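Local coordinates for protein LBCATS-a (Synthetic construct, PDB 5EY5) that probably cleaves indole-3-glycerol phosphate to indole and glyceraldehyde 3-phosphate as the alpha chain of a tryptophan synthase, and binds sn-glycerol-3-phosphate, at residues 15-20 and 222-227; 87-92 and 122-127; 233-238 and 254-259. All coordinates share one frame; numbering follows the deposited sequence.

Contact 1 of 3, residues 15-20 and 222-227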
ATOM      1  N   GLY A  15     -67.698  -6.482 -16.337  1.00 48.63           N
ATOM      2  CA  GLY A  15     -67.057  -5.427 -17.110  1.00 46.32           C
ATOM      3  C   GLY A  15     -66.113  -4.557 -16.301  1.00 42.70           C
ATOM      4  O   GLY A  15     -66.033  -3.347 -16.547  1.00 45.90           O
ATOM      5  N   GLU A  16     -65.382  -5.142 -15.354  1.00 41.83           N
ATOM      6  CA  GLU A  16     -64.547  -4.387 -14.422  1.00 44.01           C
ATOM      7  C   GLU A  16     -63.090  -4.839 -14.473  1.00 41.68           C
ATOM      8  O   GLU A  16     -62.745  -5.868 -15.057  1.00 41.43           O
ATOM      9  CB  GLU A  16     -65.088  -4.515 -12.996  1.00 50.35           C
ATOM     10  CG  GLU A  16     -66.457  -3.891 -12.831  1.00 59.63           C
ATOM     11  CD  GLU A  16     -67.138  -4.303 -11.546  1.00 72.75           C
ATOM     12  OE1 GLU A  16     -66.498  -4.993 -10.725  1.00 70.22           O
ATOM     13  OE2 GLU A  16     -68.319  -3.938 -11.367  1.00 81.19           O
ATOM     14  N   LYS A  17     -62.224  -4.040 -13.841  1.00 35.45           N
ATOM     15  CA  LYS A  17     -60.781  -4.243 -13.839  1.00 36.44           C
ATOM     16  C   LYS A  17     -60.300  -4.504 -12.419  1.00 36.67           C
ATOM     17  O   LYS A  17     -60.805  -3.901 -11.460  1.00 37.44           O
ATOM     18  CB  LYS A  17     -60.053  -3.013 -14.411  1.00 38.83           C
ATOM     19  CG  LYS A  17     -60.466  -2.626 -15.803  1.00 41.55           C
ATOM     20  CD  LYS A  17     -60.146  -3.729 -16.779  1.00 42.77           C
ATOM     21  CE  LYS A  17     -60.391  -3.286 -18.204  1.00 47.72           C
ATOM     22  NZ  LYS A  17     -60.030  -4.374 -19.141  1.00 52.61           N
ATOM     23  N   ALA A  18     -59.336  -5.410 -12.284  1.00 41.12           N
ATOM     24  CA  ALA A  18     -58.819  -5.771 -10.971  1.00 36.20           C
ATOM     25  C   ALA A  18     -57.875  -4.694 -10.453  1.00 40.19           C
ATOM     26  O   ALA A  18     -56.930  -4.295 -11.145  1.00 38.36           O
ATOM     27  CB  ALA A  18     -58.086  -7.113 -11.014  1.00 30.51           C
ATOM     28  N   LEU A  19     -58.148  -4.220  -9.237  1.00 33.31           N
ATOM     29  CA  LEU A  19     -57.227  -3.385  -8.479  1.00 37.21           C
ATOM     30  C   LEU A  19     -56.498  -4.279  -7.482  1.00 34.88           C
ATOM     31  O   LEU A  19     -57.137  -4.961  -6.673  1.00 32.54           O
ATOM     32  CB  LEU A  19     -57.961  -2.267  -7.745  1.00 30.46           C
ATOM     33  CG  LEU A  19     -57.135  -1.535  -6.679  1.00 34.59           C
ATOM     34  CD1 LEU A  19     -55.998  -0.794  -7.343  1.00 34.35           C
ATOM     35  CD2 LEU A  19     -58.025  -0.569  -5.898  1.00 42.42           C
ATOM     36  N   ILE A  20     -55.176  -4.282  -7.549  1.00 33.94           N
ATOM     37  CA  ILE A  20     -54.385  -5.232  -6.771  1.00 30.24           C
ATOM     38  C   ILE A  20     -53.404  -4.444  -5.922  1.00 33.24           C
ATOM     39  O   ILE A  20     -52.312  -4.124  -6.402  1.00 27.22           O
ATOM     40  CB  ILE A  20     -53.650  -6.222  -7.685  1.00 32.77           C
ATOM     41  CG1 ILE A  20     -54.636  -6.920  -8.639  1.00 36.48           C
ATOM     42  CG2 ILE A  20     -52.820  -7.199  -6.861  1.00 27.94           C
ATOM     43  CD1 ILE A  20     -53.992  -7.468  -9.907  1.00 40.22           C
ATOM     44  N   GLU A 222     -55.046   5.165 -16.655  1.00 37.82           N
ATOM     45  CA  GLU A 222     -54.395   4.873 -17.927  1.00 56.78           C
ATOM     46  C   GLU A 222     -54.062   3.385 -18.051  1.00 52.58           C
ATOM     47  O   GLU A 222     -54.304   2.773 -19.099  1.00 49.59           O
ATOM     48  CB  GLU A 222     -53.145   5.746 -18.070  1.00 65.65           C
ATOM     49  CG  GLU A 222     -53.436   7.238 -17.868  1.00 81.15           C
ATOM     50  CD  GLU A 222     -52.183   8.105 -17.818  1.00 95.19           C
ATOM     51  OE1 GLU A 222     -51.193   7.774 -18.504  1.00 98.06           O
ATOM     52  OE2 GLU A 222     -52.189   9.125 -17.090  1.00100.82           O
ATOM     53  N   VAL A 223     -53.524   2.781 -16.990  1.00 44.27           N
ATOM     54  CA  VAL A 223     -53.210   1.354 -17.031  1.00 42.36           C
ATOM     55  C   VAL A 223     -54.477   0.524 -17.198  1.00 43.04           C
ATOM     56  O   VAL A 223     -54.493  -0.467 -17.937  1.00 44.56           O
ATOM     57  CB  VAL A 223     -52.427   0.934 -15.767  1.00 44.32           C
ATOM     58  CG1 VAL A 223     -52.210  -0.578 -15.753  1.00 41.72           C
ATOM     59  CG2 VAL A 223     -51.105   1.659 -15.691  1.00 40.65           C
ATOM     60  N   ALA A 224     -55.559   0.910 -16.516  1.00 41.03           N
ATOM     61  CA  ALA A 224     -56.770   0.102 -16.526  1.00 42.26           C
ATOM     62  C   ALA A 224     -57.388  -0.023 -17.916  1.00 46.09           C
ATOM     63  O   ALA A 224     -58.241  -0.895 -18.132  1.00 45.99           O
ATOM     64  CB  ALA A 224     -57.802   0.685 -15.555  1.00 40.69           C
ATOM     65  N   GLN A 225     -56.995   0.823 -18.863  1.00 41.95           N
ATOM     66  CA  GLN A 225     -57.593   0.739 -20.181  1.00 42.76           C
ATOM     67  C   GLN A 225     -56.952  -0.328 -21.056  1.00 54.63           C
ATOM     68  O   GLN A 225     -57.515  -0.657 -22.106  1.00 57.74           O
ATOM     69  CB  GLN A 225     -57.514   2.100 -20.879  1.00 51.19           C
ATOM     70  CG  GLN A 225     -57.947   3.263 -19.998  1.00 52.37           C
ATOM     71  CD  GLN A 225     -59.268   3.006 -19.291  1.00 52.06           C
ATOM     72  OE1 GLN A 225     -60.268   2.650 -19.919  1.00 51.87           O
ATOM     73  NE2 GLN A 225     -59.276   3.185 -17.973  1.00 49.84           N
ATOM     74  N   VAL A 226     -55.797  -0.865 -20.665  1.00 47.13           N
ATOM     75  CA  VAL A 226     -55.072  -1.805 -21.509  1.00 51.12           C
ATOM     76  C   VAL A 226     -54.902  -3.177 -20.878  1.00 52.88           C
ATOM     77  O   VAL A 226     -54.580  -4.135 -21.597  1.00 59.83           O
ATOM     78  CB  VAL A 226     -53.696  -1.241 -21.923  1.00 50.19           C
ATOM     79  CG1 VAL A 226     -53.838  -0.282 -23.109  1.00 56.31           C
ATOM     80  CG2 VAL A 226     -53.039  -0.535 -20.764  1.00 49.32           C
ATOM     81  N   ALA A 227     -55.100  -3.326 -19.578  1.00 42.62           N
ATOM     82  CA  ALA A 227     -54.814  -4.584 -18.909  1.00 50.92           C
ATOM     83  C   ALA A 227     -55.994  -4.995 -18.045  1.00 53.48           C
ATOM     84  O   ALA A 227     -56.858  -4.183 -17.707  1.00 56.81           O
ATOM     85  CB  ALA A 227     -53.542  -4.485 -18.053  1.00 48.95           C
TER
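Lys17 reaches across to Ala224 and Ala227, and the long side chain carries the whole contact from its side. Its CB points toward segment 222-227 from a backbone whose CA lies 6.5 Å from the CA of Ala224. CG is set beside the backbone N (chi1 -57°), and a second bend at chi2 (-63°) turns the rest of the chain, nearly straight from there on, alongside the two carbonyl groups. Lys17 CG passes the methyl of Ala224, CG to Ala224 CB 4.3 Å, a spacing that a small residue on this face of the helix permits. This is the seam where the TIM barrel closes: Ala18 opens the first strand, 18-24, and the backbones of Ala18 and Ile20 bond to the last strand, 229-232, which runs parallel to it, while helix 217-224 and the turn after it lead into that last strand. Farther out, CD of Lys17 comes 3.4 Å from the carbonyl O of Ala227, and CE lies 3.2 Å from the O of Ala224, so the methylenes next to the charge run past two backbone oxygens. Val264 and Leu266 also pack on the lysine side chain, whose apolar length and charged end suit a partly exposed place. At the tip NZ gives Ala227 O a weak hydrogen bond of 3.5 Å, while Ala224 O is 4.0 Å from NZ.

Contact 2 of 3, residues 87-92 and 122-127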
ATOM      1  N   GLU A  87     -55.893 -15.790  10.702  1.00 49.83           N
ATOM      2  CA  GLU A  87     -56.839 -14.891  11.355  1.00 51.28           C
ATOM      3  C   GLU A  87     -57.715 -14.210  10.317  1.00 49.29           C
ATOM      4  O   GLU A  87     -58.930 -14.089  10.499  1.00 58.76           O
ATOM      5  CB  GLU A  87     -56.109 -13.850  12.209  1.00 53.32           C
ATOM      6  CG  GLU A  87     -55.070 -14.430  13.144  1.00 70.57           C
ATOM      7  CD  GLU A  87     -55.573 -15.663  13.875  1.00 88.41           C
ATOM      8  OE1 GLU A  87     -56.503 -15.534  14.701  1.00 96.82           O
ATOM      9  OE2 GLU A  87     -55.043 -16.765  13.608  1.00 90.04           O
ATOM     10  N   LEU A  88     -57.117 -13.780   9.209  1.00 44.48           N
ATOM     11  CA  LEU A  88     -57.911 -13.230   8.117  1.00 44.48           C
ATOM     12  C   LEU A  88     -58.996 -14.206   7.682  1.00 40.62           C
ATOM     13  O   LEU A  88     -60.176 -13.850   7.608  1.00 46.47           O
ATOM     14  CB  LEU A  88     -57.007 -12.890   6.942  1.00 38.35           C
ATOM     15  CG  LEU A  88     -56.983 -11.415   6.567  1.00 51.86           C
ATOM     16  CD1 LEU A  88     -55.917 -11.182   5.501  1.00 54.07           C
ATOM     17  CD2 LEU A  88     -58.371 -10.945   6.101  1.00 49.64           C
ATOM     18  N   ARG A  89     -58.611 -15.447   7.389  1.00 45.28           N
ATOM     19  CA  ARG A  89     -59.559 -16.404   6.834  1.00 50.51           C
ATOM     20  C   ARG A  89     -60.673 -16.742   7.802  1.00 53.66           C
ATOM     21  O   ARG A  89     -61.721 -17.227   7.370  1.00 52.80           O
ATOM     22  CB  ARG A  89     -58.842 -17.687   6.412  1.00 52.87           C
ATOM     23  CG  ARG A  89     -57.906 -17.511   5.234  1.00 49.38           C
ATOM     24  CD  ARG A  89     -58.626 -16.882   4.058  1.00 48.73           C
ATOM     25  NE  ARG A  89     -57.765 -16.744   2.879  1.00 45.15           N
ATOM     26  CZ  ARG A  89     -58.043 -15.931   1.863  1.00 41.45           C
ATOM     27  NH1 ARG A  89     -59.138 -15.179   1.917  1.00 43.22           N
ATOM     28  NH2 ARG A  89     -57.229 -15.848   0.810  1.00 33.03           N
ATOM     29  N   GLU A  90     -60.475 -16.516   9.101  1.00 59.44           N
ATOM     30  CA  GLU A  90     -61.564 -16.770  10.034  1.00 64.55           C
ATOM     31  C   GLU A  90     -62.803 -15.982   9.642  1.00 60.58           C
ATOM     32  O   GLU A  90     -63.922 -16.492   9.734  1.00 63.08           O
ATOM     33  CB  GLU A  90     -61.131 -16.433  11.461  1.00 73.69           C
ATOM     34  CG  GLU A  90     -60.192 -17.465  12.068  1.00 87.43           C
ATOM     35  CD  GLU A  90     -59.936 -17.225  13.545  1.00102.35           C
ATOM     36  OE1 GLU A  90     -59.843 -16.046  13.950  1.00105.28           O
ATOM     37  OE2 GLU A  90     -59.836 -18.216  14.304  1.00109.22           O
ATOM     38  N   LYS A  91     -62.621 -14.747   9.168  1.00 58.53           N
ATOM     39  CA  LYS A  91     -63.746 -13.870   8.872  1.00 62.15           C
ATOM     40  C   LYS A  91     -63.894 -13.520   7.397  1.00 61.68           C
ATOM     41  O   LYS A  91     -64.974 -13.080   6.997  1.00 68.34           O
ATOM     42  CB  LYS A  91     -63.636 -12.571   9.686  1.00 64.70           C
ATOM     43  CG  LYS A  91     -64.811 -11.614   9.528  1.00 73.68           C
ATOM     44  CD  LYS A  91     -66.104 -12.183  10.103  1.00 77.34           C
ATOM     45  CE  LYS A  91     -67.266 -11.208   9.942  1.00 76.67           C
ATOM     46  NZ  LYS A  91     -68.457 -11.583  10.757  1.00 74.75           N
ATOM     47  N   ASN A  92     -62.858 -13.708   6.579  1.00 55.82           N
ATOM     48  CA  ASN A  92     -62.934 -13.393   5.151  1.00 58.62           C
ATOM     49  C   ASN A  92     -62.316 -14.529   4.339  1.00 59.60           C
ATOM     50  O   ASN A  92     -61.091 -14.587   4.158  1.00 54.41           O
ATOM     51  CB  ASN A  92     -62.249 -12.064   4.848  1.00 61.54           C
ATOM     52  CG  ASN A  92     -62.469 -11.620   3.420  1.00 65.84           C
ATOM     53  OD1 ASN A  92     -62.616 -12.447   2.517  1.00 64.59           O
ATOM     54  ND2 ASN A  92     -62.504 -10.310   3.205  1.00 70.41           N
ATOM     55  N   GLY A 122     -54.515 -20.464   3.483  1.00 43.71           N
ATOM     56  CA  GLY A 122     -55.463 -19.786   2.623  1.00 40.10           C
ATOM     57  C   GLY A 122     -54.786 -18.755   1.744  1.00 42.43           C
ATOM     58  O   GLY A 122     -55.341 -17.679   1.497  1.00 39.28           O
ATOM     59  N   VAL A 123     -53.579 -19.070   1.279  1.00 35.51           N
ATOM     60  CA  VAL A 123     -52.822 -18.204   0.375  1.00 33.41           C
ATOM     61  C   VAL A 123     -53.009 -18.738  -1.033  1.00 36.68           C
ATOM     62  O   VAL A 123     -52.684 -19.894  -1.315  1.00 36.66           O
ATOM     63  CB  VAL A 123     -51.331 -18.161   0.730  1.00 36.22           C
ATOM     64  CG1 VAL A 123     -50.537 -17.494  -0.419  1.00 36.07           C
ATOM     65  CG2 VAL A 123     -51.104 -17.421   2.044  1.00 36.13           C
ATOM     66  N   ASP A 124     -53.491 -17.893  -1.930  1.00 31.72           N
ATOM     67  CA  ASP A 124     -53.924 -18.386  -3.227  1.00 29.46           C
ATOM     68  C   ASP A 124     -52.841 -18.341  -4.291  1.00 32.28           C
ATOM     69  O   ASP A 124     -52.921 -19.095  -5.264  1.00 39.53           O
ATOM     70  CB  ASP A 124     -55.152 -17.589  -3.658  1.00 35.88           C
ATOM     71  CG  ASP A 124     -56.230 -17.595  -2.576  1.00 46.05           C
ATOM     72  OD1 ASP A 124     -56.452 -16.547  -1.929  1.00 46.83           O
ATOM     73  OD2 ASP A 124     -56.817 -18.674  -2.342  1.00 59.30           O
ATOM     74  N   GLY A 125     -51.833 -17.494  -4.139  1.00 30.42           N
ATOM     75  CA  GLY A 125     -50.865 -17.348  -5.203  1.00 32.14           C
ATOM     76  C   GLY A 125     -49.534 -16.856  -4.685  1.00 28.08           C
ATOM     77  O   GLY A 125     -49.407 -16.380  -3.551  1.00 27.59           O
ATOM     78  N   LEU A 126     -48.528 -17.001  -5.541  1.00 30.53           N
ATOM     79  CA  LEU A 126     -47.145 -16.723  -5.200  1.00 32.17           C
ATOM     80  C   LEU A 126     -46.526 -15.895  -6.305  1.00 26.36           C
ATOM     81  O   LEU A 126     -46.689 -16.212  -7.488  1.00 29.22           O
ATOM     82  CB  LEU A 126     -46.338 -18.009  -5.021  1.00 33.80           C
ATOM     83  CG  LEU A 126     -46.821 -18.942  -3.915  1.00 43.45           C
ATOM     84  CD1 LEU A 126     -45.839 -20.092  -3.735  1.00 47.59           C
ATOM     85  CD2 LEU A 126     -47.002 -18.170  -2.606  1.00 43.77           C
ATOM     86  N   ILE A 127     -45.840 -14.830  -5.904  1.00 24.57           N
ATOM     87  CA  ILE A 127     -44.968 -14.041  -6.762  1.00 27.16           C
ATOM     88  C   ILE A 127     -43.570 -14.161  -6.179  1.00 26.12           C
ATOM     89  O   ILE A 127     -43.360 -13.825  -5.012  1.00 25.25           O
ATOM     90  CB  ILE A 127     -45.414 -12.572  -6.815  1.00 32.25           C
ATOM     91  CG1 ILE A 127     -46.816 -12.472  -7.416  1.00 32.75           C
ATOM     92  CG2 ILE A 127     -44.396 -11.713  -7.591  1.00 32.88           C
ATOM     93  CD1 ILE A 127     -47.393 -11.062  -7.315  1.00 33.18           C
TER
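Arg89, near the C-terminal end of helix 78-91, faces Gly122, where the chain leaves helix 111-121 on its way to strand 125-127; their CA atoms are 6.8 Å apart. Gly122 has positive phi (114°), and a side chain here would run into both the preceding carbonyl O and the arginine NE, so glycine suits the turn twice over. The arginine chain bends at chi2 (-54°) and then extends, bringing the guanidinium edge-on to the Gly122 carbonyl. NE and NH2 both donate to that one oxygen, at 2.9 Å and 2.7 Å, and the oxygen lies almost exactly in the guanidinium plane. NE meets a lone pair in the carbonyl plane, whereas NH2 approaches nearly end-on to the C=O bond. NH2 also forms a salt bridge of 2.9 Å with OD1 of Asp124, whose carboxylate plane is turned 61° from the guanidinium. On the remaining side NH1 returns to its own segment, donating to Asn92 O at 3.0 Å, and it bonds Val95 O as well. These bonds along the edge fix the rotation of the group. The buried Asp124 is shared: OD2 makes a salt bridge with Arg3 and OD1 accepts from Ile97 N, so the two nearby positive groups probably keep it ionised. A methionine in place of Arg89 would probably leave Gly122 O without both side-chain donors and Asp124 with one positive partner fewer. The arrangement belongs to the alpha/beta framework of the TIM barrel, tying the C-terminal end of one outer helix to the loop that enters the fourth barrel strand.

Contact 3 of 3, residues 233-238 and 254-259. With G3P (sn-glycerol-3-phosphate), chain E.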
ATOM      1  N   GLY A 233     -48.078  -0.689  -5.348  1.00 35.43           N
ATOM      2  CA  GLY A 233     -47.432  -1.018  -4.101  1.00 37.24           C
ATOM      3  C   GLY A 233     -46.761   0.181  -3.473  1.00 44.09           C
ATOM      4  O   GLY A 233     -47.235   0.701  -2.449  1.00 29.20           O
ATOM      5  N   SER A 234     -45.665   0.637  -4.090  1.00 31.94           N
ATOM      6  CA  SER A 234     -44.874   1.697  -3.472  1.00 39.36           C
ATOM      7  C   SER A 234     -45.741   2.873  -3.037  1.00 37.20           C
ATOM      8  O   SER A 234     -45.570   3.405  -1.934  1.00 39.22           O
ATOM      9  CB  SER A 234     -43.779   2.158  -4.430  1.00 39.96           C
ATOM     10  OG  SER A 234     -42.691   1.247  -4.380  1.00 45.14           O
ATOM     11  N   ALA A 235     -46.693   3.279  -3.876  1.00 36.74           N
ATOM     12  CA  ALA A 235     -47.475   4.460  -3.529  1.00 41.92           C
ATOM     13  C   ALA A 235     -48.300   4.237  -2.265  1.00 40.88           C
ATOM     14  O   ALA A 235     -48.532   5.185  -1.508  1.00 36.90           O
ATOM     15  CB  ALA A 235     -48.373   4.862  -4.693  1.00 30.59           C
ATOM     16  N   ILE A 236     -48.762   3.006  -2.027  1.00 36.11           N
ATOM     17  CA  ILE A 236     -49.538   2.728  -0.822  1.00 31.96           C
ATOM     18  C   ILE A 236     -48.620   2.619   0.381  1.00 30.18           C
ATOM     19  O   ILE A 236     -48.939   3.097   1.480  1.00 30.96           O
ATOM     20  CB  ILE A 236     -50.353   1.438  -0.999  1.00 30.51           C
ATOM     21  CG1 ILE A 236     -51.377   1.592  -2.110  1.00 30.33           C
ATOM     22  CG2 ILE A 236     -51.005   1.044   0.352  1.00 35.96           C
ATOM     23  CD1 ILE A 236     -52.090   0.291  -2.471  1.00 32.57           C
ATOM     24  N   VAL A 237     -47.467   1.974   0.186  1.00 30.08           N
ATOM     25  CA  VAL A 237     -46.484   1.857   1.246  1.00 31.71           C
ATOM     26  C   VAL A 237     -45.991   3.223   1.695  1.00 33.28           C
ATOM     27  O   VAL A 237     -45.669   3.413   2.876  1.00 34.67           O
ATOM     28  CB  VAL A 237     -45.318   0.968   0.772  1.00 32.63           C
ATOM     29  CG1 VAL A 237     -44.179   1.066   1.758  1.00 37.39           C
ATOM     30  CG2 VAL A 237     -45.787  -0.464   0.629  1.00 32.13           C
ATOM     31  N   LYS A 238     -45.898   4.187   0.774  1.00 41.74           N
ATOM     32  CA  LYS A 238     -45.532   5.547   1.176  1.00 44.30           C
ATOM     33  C   LYS A 238     -46.506   6.079   2.218  1.00 43.13           C
ATOM     34  O   LYS A 238     -46.109   6.685   3.226  1.00 42.10           O
ATOM     35  CB  LYS A 238     -45.520   6.482  -0.033  1.00 51.83           C
ATOM     36  CG  LYS A 238     -44.729   6.003  -1.226  1.00 65.90           C
ATOM     37  CD  LYS A 238     -44.144   7.189  -1.995  1.00 73.37           C
ATOM     38  CE  LYS A 238     -44.011   6.896  -3.480  1.00 74.87           C
ATOM     39  NZ  LYS A 238     -45.335   6.932  -4.171  1.00 74.05           N
ATOM     40  N   ARG A 254     -56.844   3.911   3.219  1.00 43.79           N
ATOM     41  CA  ARG A 254     -58.207   3.725   2.730  1.00 44.07           C
ATOM     42  C   ARG A 254     -58.610   4.840   1.772  1.00 43.62           C
ATOM     43  O   ARG A 254     -59.233   4.583   0.737  1.00 48.61           O
ATOM     44  CB  ARG A 254     -59.199   3.643   3.892  1.00 45.71           C
ATOM     45  CG  ARG A 254     -60.578   3.181   3.448  1.00 53.90           C
ATOM     46  CD  ARG A 254     -61.626   3.177   4.568  1.00 62.76           C
ATOM     47  NE  ARG A 254     -61.219   3.932   5.745  1.00 66.12           N
ATOM     48  CZ  ARG A 254     -60.927   3.380   6.919  1.00 66.79           C
ATOM     49  NH1 ARG A 254     -61.009   2.063   7.070  1.00 58.19           N
ATOM     50  NH2 ARG A 254     -60.570   4.146   7.946  1.00 73.41           N
ATOM     51  N   GLU A 255     -58.269   6.088   2.102  1.00 41.39           N
ATOM     52  CA  GLU A 255     -58.648   7.198   1.239  1.00 47.69           C
ATOM     53  C   GLU A 255     -57.934   7.108  -0.099  1.00 45.36           C
ATOM     54  O   GLU A 255     -58.557   7.286  -1.153  1.00 43.12           O
ATOM     55  CB  GLU A 255     -58.357   8.534   1.925  1.00 46.76           C
ATOM     56  N   PHE A 256     -56.632   6.803  -0.078  1.00 43.29           N
ATOM     57  CA  PHE A 256     -55.879   6.703  -1.325  1.00 38.94           C
ATOM     58  C   PHE A 256     -56.411   5.573  -2.189  1.00 39.55           C
ATOM     59  O   PHE A 256     -56.601   5.737  -3.402  1.00 41.63           O
ATOM     60  CB  PHE A 256     -54.389   6.501  -1.032  1.00 39.47           C
ATOM     61  CG  PHE A 256     -53.531   6.429  -2.273  1.00 40.96           C
ATOM     62  CD1 PHE A 256     -52.754   5.312  -2.531  1.00 34.28           C
ATOM     63  CD2 PHE A 256     -53.505   7.479  -3.178  1.00 42.57           C
ATOM     64  CE1 PHE A 256     -51.974   5.235  -3.673  1.00 37.54           C
ATOM     65  CE2 PHE A 256     -52.717   7.411  -4.321  1.00 42.90           C
ATOM     66  CZ  PHE A 256     -51.953   6.285  -4.567  1.00 38.61           C
ATOM     67  N   VAL A 257     -56.666   4.413  -1.579  1.00 36.51           N
ATOM     68  CA  VAL A 257     -57.091   3.260  -2.355  1.00 36.91           C
ATOM     69  C   VAL A 257     -58.516   3.423  -2.855  1.00 34.79           C
ATOM     70  O   VAL A 257     -58.893   2.817  -3.860  1.00 33.66           O
ATOM     71  CB  VAL A 257     -56.900   1.986  -1.520  1.00 36.12           C
ATOM     72  CG1 VAL A 257     -57.576   0.785  -2.181  1.00 34.75           C
ATOM     73  CG2 VAL A 257     -55.405   1.723  -1.338  1.00 32.50           C
ATOM     74  N   ARG A 258     -59.325   4.246  -2.198  1.00 39.06           N
ATOM     75  CA  ARG A 258     -60.638   4.531  -2.755  1.00 35.44           C
ATOM     76  C   ARG A 258     -60.515   5.378  -4.021  1.00 38.44           C
ATOM     77  O   ARG A 258     -61.264   5.176  -4.987  1.00 37.55           O
ATOM     78  CB  ARG A 258     -61.513   5.215  -1.704  1.00 38.10           C
ATOM     79  N   GLU A 259     -59.572   6.325  -4.038  1.00 36.23           N
ATOM     80  CA  GLU A 259     -59.278   7.056  -5.269  1.00 44.84           C
ATOM     81  C   GLU A 259     -58.832   6.098  -6.362  1.00 44.36           C
ATOM     82  O   GLU A 259     -59.274   6.193  -7.512  1.00 43.44           O
ATOM     83  CB  GLU A 259     -58.192   8.101  -5.031  1.00 55.56           C
ATOM     84  CG  GLU A 259     -58.477   9.123  -3.960  1.00 71.79           C
ATOM     85  CD  GLU A 259     -57.261   9.997  -3.687  1.00 85.55           C
ATOM     86  OE1 GLU A 259     -56.999  10.310  -2.504  1.00 89.97           O
ATOM     87  OE2 GLU A 259     -56.559  10.355  -4.661  1.00 87.68           O
TER
HETATM   88  O1  G3P E 301     -46.332  -5.885  -6.825  1.00 39.15           O
HETATM   89  C1  G3P E 301     -45.116  -5.266  -6.532  1.00 43.18           C
HETATM   90  C2  G3P E 301     -45.323  -3.788  -6.221  1.00 44.48           C
HETATM   91  O2  G3P E 301     -44.167  -3.343  -5.570  1.00 44.20           O
HETATM   92  C3  G3P E 301     -45.615  -2.967  -7.494  1.00 35.39           C
HETATM   93  O1P G3P E 301     -44.557  -2.099  -7.830  1.00 38.97           O
HETATM   94  O4P G3P E 301     -44.136  -0.581  -5.813  1.00 45.39           O
HETATM   95  O2P G3P E 301     -43.657   0.356  -8.093  1.00 36.67           O
HETATM   96  O3P G3P E 301     -45.974   0.011  -7.410  1.00 44.00           O
HETATM   97  P   G3P E 301     -44.576  -0.542  -7.273  1.00 42.49           P
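Phe256 points its ring from helix 249-263 at Ala235 and Ile236 of helix 234-241, the short helix that follows the last strand of the TIM barrel and starts at the phosphate site. The two helical segments run roughly antiparallel, at 153°, with axes 10.3 Å apart. With CG anti to the backbone N (chi1 -178°), the phenylalanine ring reaches across toward helix 234-241. Ile236 CG1 meets it edge-on, near the ring plane, 4.0 Å from Phe256 CD1, while Ala235 CB lies obliquely, 3.8 Å from Phe256 CE1; a small residue fits where the ring comes so near the helix. Ile236 and Val257 cross at about a right angle, with CD1 of the isoleucine touching CG2 of the valine. These branched apolar residues suit a fully buried interface, and Arg239 adds a cation-pi contact to Phe256. Main-chain N-H groups at the helix start bind the phosphate: N-cap Gly233 N donates to O3P of sn-glycerol-3-phosphate, and a CB on this glycine would clash with ligand C2. Glu49, Tyr175, Gly184 and Gly213 complete the site. Helix N-terminal polarity probably steadies the phosphate. Ser234 grips O4P twice, through its backbone N at 2.6 Å and through OG at 2.7 Å.

Overall arrangement
All three contacts belong to one eight-stranded TIM barrel. Contact 2 lies within the loop that contact 1 closes, and contact 3 follows both. Contact 1 joins the start of the first strand to the approach to the last, and contact 3 begins just beyond that last strand, 229-232. Their centres are 16 Å apart and they touch, Leu19 CD2 packing on Val257 CG1 at 4.0 Å, so the first strand and helix 249-263 meet there. Contact 2 joins helix 78-91, which precedes the third strand, to the entry of the fourth, 125-127, its centre 23 Å from contact 1 and 21 Å from contact 3. Contact 3 alone includes ligand-pocket residues; the others join parts of the surrounding barrel.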